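Local coordinates for protein 6-pyruvoyl tetrahydrobiopterin synthase (PDB 3LX3) that is a 6-pyruvoyl tetrahydropterin synthase family protein that assembles from six chains and binds zinc and 2-amino-1,5-dihydropteridine-4,6-dione, at residues A[131-134]-A[135-138]; A[141-144]-A[145-149]; A[151-154]-A[155-158]. All coordinates share one frame; numbering follows the deposited sequence.

Contact 1. Residues A[131-134]-A[135-138]; sequences HSST and EEIG. With XTN (2-amino-1,5-dihydropteridine-4,6-dione), chain C.
Glu136 reaches back from the first turn of helix 134-149 to His131, in the loop that leads into it. Its CB lies 3.5 Å from His131 O, and CG passes close to Ser133 OG. Extended beyond CG (chi2 -176°), the chain carries the carboxylate to His131, where its two oxygens divide the work. OE2 receives His131 ND1 at 2.6 Å, a nearly straight bond on the syn side though tilted out of the carboxylate plane, and close to the plane of the ring, while the carboxylate stands 82° to the ring. OE1 takes His131 N at 3.1 Å from well above the carboxylate plane, and Lys130 N also bonds it. Ser133 is the N-cap: its OG accepts Glu136 N at 3.2 Å and is also hydrogen-bonded to Gly66 O of a second subunit. Next to it, Thr134 grips O4 of the 2-amino-1,5-dihydropteridine-4,6-dione twice, through N (2.8 Å to O4, nearly straight) and through OG1. Glu135, bent at chi2 (93°), turns its carboxylate to the ligand, and OE2 accepts N2 at 2.8 Å; Val68 N of the second subunit bonds the same oxygen. The capped helix start thus forms part of an intersubunit ligand pocket, close to the zinc site.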
ATOM      1  N   HIS A 131     -27.342  10.327 -10.462  1.00 16.73           N
ATOM      2  CA  HIS A 131     -26.134   9.988 -11.249  1.00 18.63           C
ATOM      3  C   HIS A 131     -25.377   8.961 -10.472  1.00 17.02           C
ATOM      4  O   HIS A 131     -25.294   9.067  -9.237  1.00 17.89           O
ATOM      5  CB  HIS A 131     -25.212  11.198 -11.445  1.00 17.62           C
ATOM      6  CG  HIS A 131     -25.946  12.449 -11.840  1.00 17.98           C
ATOM      7  ND1 HIS A 131     -26.427  13.316 -10.899  1.00 19.62           N
ATOM      8  CD2 HIS A 131     -26.305  12.944 -13.048  1.00 20.69           C
ATOM      9  CE1 HIS A 131     -27.022  14.332 -11.515  1.00 20.64           C
ATOM     10  NE2 HIS A 131     -26.987  14.122 -12.818  1.00 20.69           N
ATOM     11  N   SER A 132     -24.762   7.999 -11.159  1.00 17.37           N
ATOM     12  CA  SER A 132     -23.866   7.082 -10.479  1.00 16.73           C
ATOM     13  C   SER A 132     -22.450   7.652 -10.257  1.00 16.26           C
ATOM     14  O   SER A 132     -21.426   7.010 -10.571  1.00 17.67           O
ATOM     15  CB  SER A 132     -23.845   5.725 -11.190  1.00 16.36           C
ATOM     16  OG  SER A 132     -23.455   5.878 -12.543  1.00 17.39           O
ATOM     17  N   SER A 133     -22.430   8.872  -9.706  1.00 17.62           N
ATOM     18  CA  SER A 133     -21.166   9.486  -9.335  1.00 17.32           C
ATOM     19  C   SER A 133     -20.735   8.991  -7.978  1.00 16.36           C
ATOM     20  O   SER A 133     -21.519   8.522  -7.138  1.00 18.16           O
ATOM     21  CB  SER A 133     -21.295  10.998  -9.322  1.00 16.05           C
ATOM     22  OG  SER A 133     -22.216  11.453  -8.314  1.00 19.06           O
ATOM     23  N   THR A 134     -19.433   9.155  -7.746  1.00 16.66           N
ATOM     24  CA  THR A 134     -18.871   8.785  -6.481  1.00 16.71           C
ATOM     25  C   THR A 134     -19.524   9.494  -5.301  1.00 17.58           C
ATOM     26  O   THR A 134     -19.813   8.892  -4.283  1.00 18.50           O
ATOM     27  CB  THR A 134     -17.351   9.049  -6.564  1.00 20.22           C
ATOM     28  OG1 THR A 134     -16.817   8.443  -7.757  1.00 23.83           O
ATOM     29  CG2 THR A 134     -16.633   8.462  -5.361  1.00 22.70           C
ATOM     30  N   GLU A 135     -19.795  10.785  -5.486  1.00 17.43           N
ATOM     31  CA  GLU A 135     -20.451  11.635  -4.508  1.00 16.95           C
ATOM     32  C   GLU A 135     -21.849  11.134  -4.155  1.00 17.19           C
ATOM     33  O   GLU A 135     -22.175  10.990  -2.979  1.00 17.36           O
ATOM     34  CB  GLU A 135     -20.563  13.055  -5.028  1.00 17.62           C
ATOM     35  CG  GLU A 135     -19.278  13.852  -5.184  1.00 20.92           C
ATOM     36  CD  GLU A 135     -18.638  13.780  -6.585  1.00 19.02           C
ATOM     37  OE1 GLU A 135     -18.627  12.675  -7.189  1.00 19.14           O
ATOM     38  OE2 GLU A 135     -18.113  14.838  -7.002  1.00 19.43           O
ATOM     39  N   GLU A 136     -22.679  10.871  -5.159  1.00 17.96           N
ATOM     40  CA  GLU A 136     -24.042  10.449  -4.879  1.00 17.01           C
ATOM     41  C   GLU A 136     -24.108   9.014  -4.345  1.00 16.86           C
ATOM     42  O   GLU A 136     -24.960   8.729  -3.499  1.00 19.59           O
ATOM     43  CB  GLU A 136     -24.907  10.615  -6.118  1.00 18.13           C
ATOM     44  CG  GLU A 136     -25.169  12.103  -6.430  1.00 18.97           C
ATOM     45  CD  GLU A 136     -26.112  12.290  -7.608  1.00 20.92           C
ATOM     46  OE1 GLU A 136     -27.162  11.612  -7.679  1.00 21.23           O
ATOM     47  OE2 GLU A 136     -25.871  13.215  -8.368  1.00 24.56           O
ATOM     48  N   ILE A 137     -23.215   8.158  -4.815  1.00 16.88           N
ATOM     49  CA  ILE A 137     -23.099   6.821  -4.247  1.00 16.18           C
ATOM     50  C   ILE A 137     -22.711   6.915  -2.773  1.00 18.63           C
ATOM     51  O   ILE A 137     -23.268   6.223  -1.914  1.00 18.69           O
ATOM     52  CB  ILE A 137     -22.128   5.944  -5.050  1.00 16.66           C
ATOM     53  CG1 ILE A 137     -22.735   5.647  -6.405  1.00 15.40           C
ATOM     54  CG2 ILE A 137     -21.785   4.618  -4.339  1.00 19.24           C
ATOM     55  CD1 ILE A 137     -21.724   5.058  -7.401  1.00 18.13           C
ATOM     56  N   GLY A 138     -21.761   7.792  -2.459  1.00 18.41           N
ATOM     57  CA  GLY A 138     -21.384   7.983  -1.071  1.00 20.11           C
ATOM     58  C   GLY A 138     -22.536   8.453  -0.180  1.00 18.32           C
ATOM     59  O   GLY A 138     -22.719   7.959   0.939  1.00 20.21           O
TER
HETATM   60  N1  XTN C 211     -15.723  13.397 -11.117  1.00 18.61           N
HETATM   61  C2  XTN C 211     -16.350  13.381  -9.924  1.00 16.14           C
HETATM   62  N2  XTN C 211     -16.355  14.470  -9.134  1.00 17.81           N
HETATM   63  N3  XTN C 211     -17.071  12.232  -9.507  1.00 17.50           N
HETATM   64  C4  XTN C 211     -17.089  11.105 -10.235  1.00 19.02           C
HETATM   65  O4  XTN C 211     -17.710  10.108  -9.791  1.00 19.89           O
HETATM   66  N5  XTN C 211     -16.367  10.042 -12.262  1.00 20.14           N
HETATM   67  C6  XTN C 211     -15.715  10.098 -13.462  1.00 22.62           C
HETATM   68  O6  XTN C 211     -15.703   9.104 -14.193  1.00 25.61           O
HETATM   69  C7  XTN C 211     -15.072  11.307 -13.868  1.00 25.28           C
HETATM   70  N8  XTN C 211     -15.112  12.357 -13.045  1.00 21.39           N
HETATM   71  C4A XTN C 211     -16.395  11.137 -11.446  1.00 18.60           C
HETATM   72  C8A XTN C 211     -15.732  12.290 -11.864  1.00 20.60           C

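Contact 2. Residues A[141-144]-A[145-149]; sequences ILNQ and LIEEI
Ile141 and Leu145 lie side by side one turn apart on helix 134-149, pointing the same way, with Ile141 CG2 3.9 Å from Leu145 CD1. Leu142 and Ile146 repeat the arrangement on the next strip of the buried side, their CD1 atoms also in van der Waals contact. In Leu142 CG stands anti to the backbone N (chi1 176°), which carries CD1 forward along the helix to Ile146. These four side chains press onto the sheet, Leu142 and Leu145 both against Val164, while Leu145 also packs on Val78 and Val81 of helix 71-85. The backbone beneath is regular: Ile141 O accepts Leu145 N at 2.8 Å, and Gln144 O accepts Glu148 N at 2.9 Å.

The solvent side, formed by Asn143, Gln144 and Glu147, is held far more loosely. Asn143 is modelled in two conformers; in one, ND2 approaches Glu147 OE2 at 3.3 Å, but the N-H...O angle is only 122° and the weak bond is doubtful. In this conformer OD1 is also hydrogen-bonded to Arg178 of strand 172-179. Gln144, bent at chi2 (-59°), meets Glu147 through a water that donates to Gln144 OE1 at 2.9 Å and only weakly to Glu147 OE1. Glu148 is set apart, turned to helix 71-85, where OE1 forms a salt bridge with Lys80. Apolar i to i+4 pairs on one side, and on the other polar groups one turn apart, some joined through water, mark an amphipathic helix packed on an antiparallel sheet.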
ATOM      1  N   ILE A 141     -24.759   5.495   0.480  1.00 18.06           N
ATOM      2  CA  ILE A 141     -24.148   4.527   1.412  1.00 18.43           C
ATOM      3  C   ILE A 141     -24.182   5.050   2.832  1.00 19.26           C
ATOM      4  O   ILE A 141     -24.461   4.282   3.776  1.00 20.65           O
ATOM      5  CB  ILE A 141     -22.746   4.151   0.978  1.00 19.29           C
ATOM      6  CG1 ILE A 141     -22.833   3.317  -0.294  1.00 21.81           C
ATOM      7  CG2 ILE A 141     -21.983   3.394   2.088  1.00 19.55           C
ATOM      8  CD1 ILE A 141     -21.536   2.874  -0.840  1.00 21.23           C
ATOM      9  N   LEU A 142     -23.886   6.324   3.007  1.00 18.09           N
ATOM     10  CA  LEU A 142     -23.948   6.918   4.341  1.00 19.72           C
ATOM     11  C   LEU A 142     -25.335   6.741   4.963  1.00 21.77           C
ATOM     12  O   LEU A 142     -25.476   6.339   6.123  1.00 20.86           O
ATOM     13  CB  LEU A 142     -23.602   8.415   4.290  1.00 18.57           C
ATOM     14  CG  LEU A 142     -23.706   9.217   5.592  1.00 20.94           C
ATOM     15  CD1 LEU A 142     -22.755   8.640   6.631  1.00 23.15           C
ATOM     16  CD2 LEU A 142     -23.397  10.681   5.302  1.00 22.43           C
ATOM     17  N   ASN A 143     -26.377   7.074   4.193  1.00 20.82           N
ATOM     18  CA  ASN A 143     -27.732   6.921   4.689  1.00 24.23           C
ATOM     19  C   ASN A 143     -28.045   5.459   5.036  1.00 22.89           C
ATOM     20  O   ASN A 143     -28.610   5.160   6.097  1.00 23.30           O
ATOM     21  CB  ASN A 143     -28.738   7.435   3.662  0.50 23.43           C
ATOM     22  CG  ASN A 143     -30.141   7.476   4.208  0.50 27.51           C
ATOM     23  OD1 ASN A 143     -30.439   8.266   5.091  0.50 26.83           O
ATOM     24  ND2 ASN A 143     -31.010   6.623   3.682  0.50 30.39           N
ATOM     25  N   GLN A 144     -27.650   4.546   4.172  1.00 21.45           N
ATOM     26  CA  GLN A 144     -27.887   3.112   4.391  1.00 21.19           C
ATOM     27  C   GLN A 144     -27.155   2.617   5.619  1.00 24.69           C
ATOM     28  O   GLN A 144     -27.688   1.796   6.376  1.00 26.08           O
ATOM     29  CB  GLN A 144     -27.483   2.280   3.182  1.00 24.46           C
ATOM     30  CG  GLN A 144     -28.367   2.415   1.980  1.00 23.88           C
ATOM     31  CD  GLN A 144     -29.811   2.043   2.250  1.00 28.46           C
ATOM     32  OE1 GLN A 144     -30.709   2.879   2.185  1.00 36.03           O
ATOM     33  NE2 GLN A 144     -30.016   0.810   2.629  1.00 31.66           N
ATOM     34  N   LEU A 145     -25.940   3.114   5.829  1.00 21.70           N
ATOM     35  CA  LEU A 145     -25.144   2.671   6.988  1.00 21.61           C
ATOM     36  C   LEU A 145     -25.721   3.121   8.307  1.00 24.21           C
ATOM     37  O   LEU A 145     -25.722   2.375   9.305  1.00 24.66           O
ATOM     38  CB  LEU A 145     -23.683   3.127   6.880  1.00 24.57           C
ATOM     39  CG  LEU A 145     -22.772   2.257   6.037  1.00 27.70           C
ATOM     40  CD1 LEU A 145     -21.378   2.910   5.912  1.00 27.48           C
ATOM     41  CD2 LEU A 145     -22.674   0.830   6.694  1.00 28.50           C
ATOM     42  N   ILE A 146     -26.210   4.352   8.350  1.00 22.77           N
ATOM     43  CA  ILE A 146     -26.810   4.841   9.555  1.00 23.52           C
ATOM     44  C   ILE A 146     -28.060   4.011   9.853  1.00 27.43           C
ATOM     45  O   ILE A 146     -28.294   3.644  10.999  1.00 26.60           O
ATOM     46  CB  ILE A 146     -27.098   6.362   9.454  1.00 24.29           C
ATOM     47  CG1 ILE A 146     -25.775   7.131   9.508  1.00 24.54           C
ATOM     48  CG2 ILE A 146     -28.081   6.805  10.544  1.00 25.61           C
ATOM     49  CD1 ILE A 146     -25.889   8.538   8.993  1.00 22.70           C
ATOM     50  N   GLU A 147     -28.834   3.675   8.820  1.00 25.63           N
ATOM     51  CA  GLU A 147     -30.016   2.816   9.010  1.00 28.79           C
ATOM     52  C   GLU A 147     -29.659   1.416   9.515  1.00 29.29           C
ATOM     53  O   GLU A 147     -30.316   0.873  10.407  1.00 30.54           O
ATOM     54  CB  GLU A 147     -30.844   2.698   7.718  1.00 32.13           C
ATOM     55  CG  GLU A 147     -31.581   3.965   7.307  1.00 43.69           C
ATOM     56  CD  GLU A 147     -32.684   3.708   6.260  1.00 53.89           C
ATOM     57  OE1 GLU A 147     -33.310   2.619   6.290  1.00 59.78           O
ATOM     58  OE2 GLU A 147     -32.935   4.607   5.428  1.00 57.85           O
ATOM     59  N   GLU A 148     -28.610   0.840   8.943  1.00 26.99           N
ATOM     60  CA  GLU A 148     -28.205  -0.532   9.278  1.00 27.83           C
ATOM     61  C   GLU A 148     -27.574  -0.664  10.648  1.00 29.23           C
ATOM     62  O   GLU A 148     -27.828  -1.661  11.345  1.00 29.85           O
ATOM     63  CB  GLU A 148     -27.236  -1.088   8.229  1.00 27.74           C
ATOM     64  CG  GLU A 148     -27.876  -1.311   6.867  1.00 33.87           C
ATOM     65  CD  GLU A 148     -28.658  -2.608   6.758  1.00 37.21           C
ATOM     66  OE1 GLU A 148     -28.758  -3.355   7.753  1.00 37.06           O
ATOM     67  OE2 GLU A 148     -29.141  -2.883   5.632  1.00 47.54           O
ATOM     68  N   ILE A 149     -26.736   0.298  11.031  1.00 27.43           N
ATOM     69  CA  ILE A 149     -26.170   0.305  12.398  1.00 25.67           C
ATOM     70  C   ILE A 149     -27.227   0.678  13.431  1.00 29.19           C
ATOM     71  O   ILE A 149     -27.203   0.150  14.561  1.00 30.43           O
ATOM     72  CB  ILE A 149     -24.914   1.207  12.502  1.00 24.88           C
ATOM     73  CG1 ILE A 149     -23.849   0.728  11.514  1.00 25.78           C
ATOM     74  CG2 ILE A 149     -24.333   1.181  13.953  1.00 25.92           C
ATOM     75  CD1 ILE A 149     -22.672   1.711  11.255  1.00 26.22           C
TER
HETATM   76  O   HOH W   1     -33.359   2.233   3.058  1.00 54.18           O

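Contact 3. Residues A[151-154]-A[155-158]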
ATOM      1  N   LEU A 151     -29.769   4.393  14.172  1.00 28.81           N
ATOM      2  CA  LEU A 151     -29.453   5.702  14.709  1.00 29.60           C
ATOM      3  C   LEU A 151     -29.609   5.738  16.228  1.00 29.88           C
ATOM      4  O   LEU A 151     -28.714   6.257  16.905  1.00 29.50           O
ATOM      5  CB  LEU A 151     -30.290   6.793  14.021  1.00 29.37           C
ATOM      6  CG  LEU A 151     -30.134   8.204  14.555  1.00 31.91           C
ATOM      7  CD1 LEU A 151     -28.713   8.705  14.343  1.00 32.30           C
ATOM      8  CD2 LEU A 151     -31.170   9.116  13.853  1.00 34.78           C
ATOM      9  N   PRO A 152     -30.706   5.174  16.790  1.00 29.25           N
ATOM     10  CA  PRO A 152     -30.763   5.163  18.254  1.00 29.86           C
ATOM     11  C   PRO A 152     -29.621   4.417  18.920  1.00 29.52           C
ATOM     12  O   PRO A 152     -29.140   4.845  19.955  1.00 29.39           O
ATOM     13  CB  PRO A 152     -32.106   4.470  18.565  1.00 32.02           C
ATOM     14  CG  PRO A 152     -32.936   4.748  17.406  1.00 34.24           C
ATOM     15  CD  PRO A 152     -32.021   4.874  16.191  1.00 33.02           C
ATOM     16  N   PHE A 153     -29.179   3.315  18.320  1.00 29.70           N
ATOM     17  CA  PHE A 153     -28.030   2.593  18.858  1.00 28.87           C
ATOM     18  C   PHE A 153     -26.779   3.455  18.804  1.00 26.07           C
ATOM     19  O   PHE A 153     -26.015   3.504  19.782  1.00 26.28           O
ATOM     20  CB  PHE A 153     -27.782   1.270  18.130  1.00 28.13           C
ATOM     21  CG  PHE A 153     -26.556   0.533  18.621  1.00 27.14           C
ATOM     22  CD1 PHE A 153     -26.467   0.098  19.936  1.00 30.92           C
ATOM     23  CD2 PHE A 153     -25.489   0.296  17.772  1.00 30.86           C
ATOM     24  CE1 PHE A 153     -25.340  -0.574  20.393  1.00 29.73           C
ATOM     25  CE2 PHE A 153     -24.368  -0.352  18.213  1.00 32.65           C
ATOM     26  CZ  PHE A 153     -24.285  -0.784  19.528  1.00 32.32           C
ATOM     27  N   LEU A 154     -26.565   4.151  17.682  1.00 25.41           N
ATOM     28  CA  LEU A 154     -25.407   5.050  17.584  1.00 22.77           C
ATOM     29  C   LEU A 154     -25.459   6.092  18.714  1.00 23.04           C
ATOM     30  O   LEU A 154     -24.435   6.392  19.352  1.00 24.97           O
ATOM     31  CB  LEU A 154     -25.332   5.722  16.205  1.00 23.13           C
ATOM     32  CG  LEU A 154     -24.900   4.805  15.049  1.00 24.73           C
ATOM     33  CD1 LEU A 154     -25.322   5.338  13.685  1.00 27.33           C
ATOM     34  CD2 LEU A 154     -23.411   4.646  15.066  1.00 22.91           C
ATOM     35  N   LYS A 155     -26.623   6.633  18.965  1.00 26.08           N
ATOM     36  CA  LYS A 155     -26.737   7.619  20.022  1.00 28.26           C
ATOM     37  C   LYS A 155     -26.516   7.046  21.433  1.00 27.74           C
ATOM     38  O   LYS A 155     -25.938   7.730  22.293  1.00 29.23           O
ATOM     39  CB  LYS A 155     -28.033   8.407  19.881  1.00 31.35           C
ATOM     40  CG  LYS A 155     -28.016   9.240  18.583  1.00 33.34           C
ATOM     41  CD  LYS A 155     -29.093  10.305  18.490  1.00 42.55           C
ATOM     42  CE  LYS A 155     -28.840  11.476  19.436  1.00 42.03           C
ATOM     43  NZ  LYS A 155     -27.621  12.282  19.164  1.00 35.92           N
ATOM     44  N   THR A 156     -26.915   5.795  21.674  1.00 28.39           N
ATOM     45  CA  THR A 156     -26.600   5.142  22.959  1.00 27.42           C
ATOM     46  C   THR A 156     -25.094   5.055  23.201  1.00 28.85           C
ATOM     47  O   THR A 156     -24.625   5.031  24.346  1.00 28.51           O
ATOM     48  CB  THR A 156     -27.225   3.700  23.128  1.00 28.36           C
ATOM     49  OG1 THR A 156     -26.569   2.722  22.293  1.00 31.28           O
ATOM     50  CG2 THR A 156     -28.718   3.706  22.904  1.00 28.65           C
ATOM     51  N   ARG A 157     -24.333   4.943  22.113  1.00 26.23           N
ATOM     52  CA  ARG A 157     -22.862   4.854  22.190  1.00 24.34           C
ATOM     53  C   ARG A 157     -22.147   6.212  22.203  1.00 25.60           C
ATOM     54  O   ARG A 157     -20.944   6.281  22.290  1.00 26.66           O
ATOM     55  CB  ARG A 157     -22.323   4.018  21.024  1.00 24.06           C
ATOM     56  CG  ARG A 157     -22.789   2.552  21.046  1.00 25.27           C
ATOM     57  CD  ARG A 157     -22.342   1.786  22.301  1.00 24.93           C
ATOM     58  NE  ARG A 157     -20.911   1.864  22.530  1.00 23.82           N
ATOM     59  CZ  ARG A 157     -20.255   1.116  23.431  1.00 23.09           C
ATOM     60  NH1 ARG A 157     -20.891   0.187  24.158  1.00 27.52           N
ATOM     61  NH2 ARG A 157     -18.970   1.266  23.592  1.00 22.58           N
ATOM     62  N   SER A 158     -22.937   7.289  22.120  1.00 24.03           N
ATOM     63  CA  SER A 158     -22.458   8.684  22.114  1.00 24.25           C
ATOM     64  C   SER A 158     -21.942   9.171  20.764  1.00 23.87           C
ATOM     65  O   SER A 158     -21.351  10.246  20.672  1.00 24.99           O
ATOM     66  CB  SER A 158     -21.440   8.991  23.206  1.00 23.94           C
ATOM     67  OG  SER A 158     -20.143   8.617  22.887  1.00 26.49           O
TER
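Phe153 O is gripped by two donors in the last turn of helix 151-156. The shorter bond comes from Thr156 OG1, 2.7 Å from Phe153 O, lying in the carbonyl plane on a lone pair; the other is the helical bond from Arg157 N to Phe153 O, 3.2 Å long. Thr156 can bend back to this carbonyl because its OG1 sits between the backbone N and the carbonyl carbon (chi1 72°). Arg157 N also makes a weak bond to Leu154 O. Side by side with Phe153, the Arg157 chain lays its CG over one face of the ring, 4.2 Å from the Phe153 ring centroid and shifted toward the rim, a CH-pi contact. Beyond CG the chain bends, and the guanidinium group, its plane 44° from the ring, is fixed by other partners: NE bonds Val68 O and NH2 forms a salt bridge with Asp65. Lys155 NZ likewise pairs with the carboxylate of Ile180, the chain terminus. Ser158 then leaves the helix with positive phi, its N bonded to Lys155 O at 3.0 Å and its OG to Asn61 N of strand 48-61. This is a Schellman motif, ending a short surface helix before strand 161-167.

The three contacts follow one another along the chain. Contacts 1 and 2 share helix 134-149, their centres about 15 Å apart; contact 3 occupies helix 151-156, its centre about 27 Å from that of contact 1. Contact 1 is buried, and its polar groups are taken up by capping, by the ligand and by a second subunit. Contact 2 is partly buried, apolar against the sheet and polar on its outer side. Contact 3 is largely at the surface, with charged side chains tied to loops and the chain terminus. Contacts 2 and 3 touch directly: Ile149 CG2 packs on Leu154 CD2 at 3.8 Å, joining the consecutive helices.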